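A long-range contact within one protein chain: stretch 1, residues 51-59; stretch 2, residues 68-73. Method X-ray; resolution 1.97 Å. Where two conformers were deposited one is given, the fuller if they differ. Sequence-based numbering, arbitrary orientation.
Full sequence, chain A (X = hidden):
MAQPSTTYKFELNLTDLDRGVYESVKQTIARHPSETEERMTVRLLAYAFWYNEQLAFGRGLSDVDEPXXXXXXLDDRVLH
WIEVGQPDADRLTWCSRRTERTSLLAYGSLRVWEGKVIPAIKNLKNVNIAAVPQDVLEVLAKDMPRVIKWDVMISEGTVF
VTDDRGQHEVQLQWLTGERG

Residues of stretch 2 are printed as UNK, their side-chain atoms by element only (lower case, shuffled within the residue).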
ATOM      1  N   TYR A  51       8.424  -3.095   2.388  1.00 25.16           N
ATOM      2  CA  TYR A  51       8.803  -3.546   3.721  1.00 25.52           C
ATOM      3  C   TYR A  51      10.120  -2.952   4.252  1.00 26.99           C
ATOM      4  O   TYR A  51      11.127  -2.920   3.541  1.00 26.07           O
ATOM      5  CB  TYR A  51       8.879  -5.082   3.813  1.00 26.00           C
ATOM      6  CG  TYR A  51       9.253  -5.476   5.216  1.00 26.27           C
ATOM      7  CD1 TYR A  51       8.306  -5.433   6.252  1.00 26.92           C
ATOM      8  CD2 TYR A  51      10.578  -5.791   5.543  1.00 26.94           C
ATOM      9  CE1 TYR A  51       8.677  -5.743   7.569  1.00 26.54           C
ATOM     10  CE2 TYR A  51      10.946  -6.090   6.846  1.00 29.32           C
ATOM     11  CZ  TYR A  51       9.994  -6.059   7.849  1.00 29.21           C
ATOM     12  OH  TYR A  51      10.390  -6.361   9.137  1.00 33.16           O
ATOM     13  N   ASN A  52      10.081  -2.524   5.523  1.00 27.40           N
ATOM     14  CA  ASN A  52      11.230  -2.031   6.278  1.00 28.82           C
ATOM     15  C   ASN A  52      10.835  -2.288   7.739  1.00 28.30           C
ATOM     16  O   ASN A  52       9.639  -2.261   8.069  1.00 27.46           O
ATOM     17  CB  ASN A  52      11.379  -0.521   5.990  1.00 29.27           C
ATOM     18  CG  ASN A  52      12.607   0.079   6.586  0.90 33.32           C
ATOM     19  OD1 ASN A  52      12.615   0.470   7.758  1.00 38.10           O
ATOM     20  ND2 ASN A  52      13.666   0.187   5.782  0.75 34.87           N
ATOM     21  N   GLU A  53      11.797  -2.556   8.618  1.00 28.24           N
ATOM     22  CA  GLU A  53      11.465  -2.689  10.050  1.00 28.47           C
ATOM     23  C   GLU A  53      10.805  -1.418  10.607  1.00 28.05           C
ATOM     24  O   GLU A  53      10.064  -1.480  11.588  1.00 28.71           O
ATOM     25  CB  GLU A  53      12.687  -3.076  10.898  1.00 29.25           C
ATOM     26  CG  GLU A  53      13.929  -2.246  10.631  0.60 30.14           C
ATOM     27  CD  GLU A  53      15.035  -2.448  11.675  0.60 32.97           C
ATOM     28  OE1 GLU A  53      14.799  -3.136  12.698  0.60 33.58           O
ATOM     29  OE2 GLU A  53      16.145  -1.908  11.462  0.60 33.37           O
ATOM     30  N   GLN A  54      11.071  -0.280   9.972  1.00 27.09           N
ATOM     31  CA  GLN A  54      10.551   1.015  10.428  1.00 26.90           C
ATOM     32  C   GLN A  54       9.244   1.427   9.767  1.00 26.41           C
ATOM     33  O   GLN A  54       8.698   2.493  10.093  1.00 26.76           O
ATOM     34  CB  GLN A  54      11.582   2.124  10.231  1.00 27.27           C
ATOM     35  CG  GLN A  54      12.602   2.235  11.359  1.00 30.77           C
ATOM     36  CD  GLN A  54      13.674   1.180  11.295  0.80 35.82           C
ATOM     37  OE1 GLN A  54      13.992   0.543  12.306  0.80 39.08           O
ATOM     38  NE2 GLN A  54      14.258   0.991  10.109  0.80 37.66           N
ATOM     39  N   LEU A  55       8.759   0.615   8.832  1.00 24.57           N
ATOM     40  CA  LEU A  55       7.476   0.878   8.196  1.00 24.06           C
ATOM     41  C   LEU A  55       6.329   0.534   9.159  1.00 24.03           C
ATOM     42  O   LEU A  55       6.313  -0.543   9.750  1.00 24.90           O
ATOM     43  CB  LEU A  55       7.367   0.058   6.903  1.00 23.46           C
ATOM     44  CG  LEU A  55       6.159   0.279   5.994  1.00 22.42           C
ATOM     45  CD1 LEU A  55       6.112   1.729   5.463  1.00 22.13           C
ATOM     46  CD2 LEU A  55       6.206  -0.720   4.853  1.00 22.15           C
ATOM     47  N   ALA A  56       5.375   1.447   9.313  1.00 24.78           N
ATOM     48  CA  ALA A  56       4.219   1.227  10.176  1.00 25.09           C
ATOM     49  C   ALA A  56       2.935   1.600   9.455  1.00 25.65           C
ATOM     50  O   ALA A  56       2.941   2.472   8.574  1.00 25.20           O
ATOM     51  CB  ALA A  56       4.355   2.038  11.458  1.00 25.40           C
ATOM     52  N   PHE A  57       1.830   0.953   9.830  1.00 25.80           N
ATOM     53  CA  PHE A  57       0.513   1.389   9.348  1.00 26.77           C
ATOM     54  C   PHE A  57       0.105   2.676  10.050  1.00 27.77           C
ATOM     55  O   PHE A  57       0.290   2.815  11.256  1.00 27.35           O
ATOM     56  CB  PHE A  57      -0.555   0.296   9.536  1.00 26.13           C
ATOM     57  CG  PHE A  57      -0.326  -0.924   8.680  1.00 27.69           C
ATOM     58  CD1 PHE A  57      -0.725  -0.944   7.354  1.00 26.88           C
ATOM     59  CD2 PHE A  57       0.316  -2.044   9.202  1.00 28.69           C
ATOM     60  CE1 PHE A  57      -0.501  -2.079   6.559  1.00 27.60           C
ATOM     61  CE2 PHE A  57       0.552  -3.172   8.418  1.00 28.94           C
ATOM     62  CZ  PHE A  57       0.133  -3.194   7.097  1.00 27.38           C
ATOM     63  N   GLY A  58      -0.417   3.629   9.283  1.00 28.50           N
ATOM     64  CA  GLY A  58      -0.960   4.849   9.848  1.00 30.54           C
ATOM     65  C   GLY A  58      -2.435   4.639  10.117  1.00 31.68           C
ATOM     66  O   GLY A  58      -2.945   3.516   9.997  1.00 31.67           O
ATOM     67  N   ARG A  59      -3.126   5.717  10.477  0.50 32.40           N
ATOM     68  CA  ARG A  59      -4.581   5.668  10.664  0.50 33.13           C
ATOM     69  C   ARG A  59      -5.360   5.841   9.354  0.50 33.58           C
ATOM     70  O   ARG A  59      -6.595   5.888   9.372  0.50 33.91           O
ATOM     71  CB  ARG A  59      -5.040   6.664  11.733  0.50 33.29           C
ATOM     72  CG  ARG A  59      -4.474   6.377  13.134  0.50 33.80           C
ATOM     73  CD  ARG A  59      -5.160   7.216  14.207  0.50 34.67           C
ATOM     74  NE  ARG A  59      -6.396   6.607  14.710  0.50 35.97           N
ATOM     75  CZ  ARG A  59      -6.619   6.271  15.983  0.50 36.16           C
ATOM     76  NH1 ARG A  59      -5.697   6.489  16.916  0.50 36.32           N
ATOM     77  NH2 ARG A  59      -7.777   5.725  16.330  0.50 35.64           N
ATOM     78  N   UNK A  68      -1.781   6.030   4.819  1.00 22.43           N
ATOM     79  CA  UNK A  68      -2.081   4.617   4.959  1.00 21.76           C
ATOM     80  C   UNK A  68      -0.897   3.883   5.587  1.00 21.77           C
ATOM     81  O   UNK A  68      -1.077   3.056   6.490  1.00 21.46           O
ATOM     82  c   UNK A  68      -2.419   4.033   3.600  1.00 21.87           C
ATOM     83  N   UNK A  69       0.317   4.216   5.132  1.00 21.11           N
ATOM     84  CA  UNK A  69       1.540   3.689   5.745  1.00 21.63           C
ATOM     85  C   UNK A  69       2.651   4.741   5.727  1.00 21.60           C
ATOM     86  O   UNK A  69       2.689   5.623   4.847  1.00 21.65           O
ATOM     87  c   UNK A  69       2.008  -0.031   4.595  1.00 21.88           C
ATOM     88  c   UNK A  69       2.035   2.432   5.022  1.00 20.92           C
ATOM     89  c   UNK A  69       1.140   1.224   4.729  1.00 23.57           C
ATOM     90  c   UNK A  69       0.338   1.428   3.442  1.00 23.07           C
ATOM     91  N   UNK A  70       3.566   4.651   6.687  1.00 21.66           N
ATOM     92  CA  UNK A  70       4.739   5.512   6.658  1.00 21.74           C
ATOM     93  C   UNK A  70       5.953   4.903   7.326  1.00 22.09           C
ATOM     94  O   UNK A  70       5.841   4.119   8.265  1.00 22.04           O
ATOM     95  n   UNK A  70       2.790   6.522  10.468  1.00 22.59           N
ATOM     96  c   UNK A  70       4.484   6.934   7.204  1.00 21.88           C
ATOM     97  c   UNK A  70       2.842  10.550   9.681  1.00 23.74           C
ATOM     98  c   UNK A  70       2.236  10.153  10.879  1.00 23.11           C
ATOM     99  c   UNK A  70       3.430   6.017   9.358  1.00 22.96           C
ATOM    100  c   UNK A  70       2.713   7.885  10.364  1.00 21.61           C
ATOM    101  c   UNK A  70       3.775   7.038   8.514  1.00 21.82           C
ATOM    102  c   UNK A  70       3.394   9.607   8.807  1.00 21.63           C
ATOM    103  c   UNK A  70       3.334   8.251   9.152  1.00 22.39           C
ATOM    104  c   UNK A  70       2.160   8.829  11.238  1.00 23.29           C
ATOM    105  N   UNK A  71       7.114   5.253   6.792  1.00 22.50           N
ATOM    106  CA  UNK A  71       8.381   4.887   7.390  1.00 23.24           C
ATOM    107  C   UNK A  71       8.977   6.174   7.946  1.00 23.32           C
ATOM    108  O   UNK A  71       9.135   7.156   7.211  1.00 22.67           O
ATOM    109  c   UNK A  71      10.652   3.806   6.804  1.00 26.33           C
ATOM    110  c   UNK A  71      11.601   3.476   5.658  1.00 29.46           C
ATOM    111  o   UNK A  71      11.141   3.222   4.528  1.00 32.53           O
ATOM    112  o   UNK A  71      12.822   3.461   5.886  1.00 30.79           O
ATOM    113  c   UNK A  71       9.291   4.291   6.318  1.00 23.93           C
ATOM    114  N   UNK A  72       9.282   6.174   9.240  1.00 23.16           N
ATOM    115  CA  UNK A  72       9.899   7.334   9.890  1.00 24.25           C
ATOM    116  C   UNK A  72      11.308   7.045  10.386  1.00 24.51           C
ATOM    117  O   UNK A  72      11.647   5.902  10.706  1.00 24.57           O
ATOM    118  c   UNK A  72       9.060   7.803  11.068  1.00 24.08           C
ATOM    119  c   UNK A  72       7.046   8.879  11.931  1.00 28.34           C
ATOM    120  c   UNK A  72       5.655   9.333  11.672  1.00 30.25           C
ATOM    121  n   UNK A  72       5.247  10.221  12.792  1.00 32.32           N
ATOM    122  c   UNK A  72       7.704   8.347  10.683  1.00 25.99           C
ATOM    123  N   UNK A  73      12.120   8.094  10.463  1.00 24.97           N
ATOM    124  CA  UNK A  73      13.455   7.982  11.026  1.00 25.92           C
ATOM    125  C   UNK A  73      13.347   7.847  12.540  1.00 26.91           C
ATOM    126  O   UNK A  73      12.278   8.074  13.115  1.00 26.75           O
ATOM    127  c   UNK A  73      14.253   9.242  10.696  1.00 25.86           C
ATOM    128  o   UNK A  73      13.795  10.337  11.469  1.00 24.43           O
TER
HETATM  129  O   HOH W   1      14.175   3.509   8.225  1.00 47.94           O
HETATM  130  O   HOH W   2       1.783   4.880  12.600  1.00 32.02           O

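Position 68 carries a single side-chain carbon and nothing beyond it. Its CA-to-CB bond points away from stretch 1, and the contribution here is made by the backbone, whose carbonyl O accepts a hydrogen bond from Gly-58 N. One carbon alone means alanine, Ala-68. The bond from Gly-58 N to Ala-68 O measures 2.9 Å, and a small apolar side chain suits a buried site that asks nothing more of it.

Position 69 has four side-chain carbons, forked at the second, with no heteroatom. It shares a face of the sheet with Leu-55 and Phe-57, its CB near a methyl of the first and one terminal carbon against the ring of the second. The chain forks at the carbon after CB, not at CB itself, which identifies Leu-69 and excludes isoleucine. Leu-69 CB lies 4.2 Å from Leu-55 CD1, and Leu-69 CD2 lies 3.8 Å from Phe-57 CE1. A branched hydrocarbon fits this buried setting, where it packs against an aliphatic chain and an aromatic ring without leaving a polar group unpaired.

At position 70, one carbon leads to fused five- and six-membered rings holding eight carbons and one nitrogen. The side chain occupies the other face of the sheet, with Ala-56. Its end comes nearer stretch 1 than its CA-to-CB direction suggests; the five-membered ring meets the strand, with Ala-56 O at the ring edge and the nitrogen near Gly-58 CA. Only an indole fits, so this is Trp-70. Trp-70 NE1 lies 4.2 Å from Gly-58 CA. Water 2 accepts a hydrogen bond from Trp-70 NE1 at 2.9 Å and donates one to Phe-57 O, also at 2.9 Å, so the indole's polar group is satisfied.

Position 71 shows three carbons in a row, the third bearing two oxygens. The extended chain, with chi1 and chi2 both t, runs past Gln-54 CB and carries its oxygens to the polar turn of stretch 1, near Asn-52. A carboxylate one methylene longer than aspartate is glutamate, Glu-71. Glu-71 CG is 3.9 Å from Gln-54 CB. Water 1 donates to Glu-71 OE2 at 2.7 Å and accepts from Gln-54 NE2 at 3.1 Å. Asn-52 ND2 lies 3.4 Å from Glu-71 OE2, but the angle is too poor for a hydrogen bond.

Position 72 has four carbons in a row ending in nitrogen. Its end leads away from stretch 1, while its carbonyl O lies 3.8 Å from Gln-54 CB. This is Lys-72, whose long chain lets the amine hydrogen-bond elsewhere in the structure.

Position 73 holds one carbon and one oxygen and points away, touching nothing on stretch 1: Ser-73, a small polar residue at ease where partly exposed.

The contact is an antiparallel pairing centred on Ala-56 and Trp-70, whose N and O atoms exchange two hydrogen bonds, with Gly-58 N to Ala-68 O extending the ladder. Leu-55, Phe-57 and Leu-69 pack on one face, which Glu-71 shares; Ala-56 and the indole share the other. Water 1 bridges Gln-54 to Glu-71, water 2 Phe-57 to Trp-70, and 526 Å² is buried in all.

Stretch 2, residues 68-73: ALWEKS
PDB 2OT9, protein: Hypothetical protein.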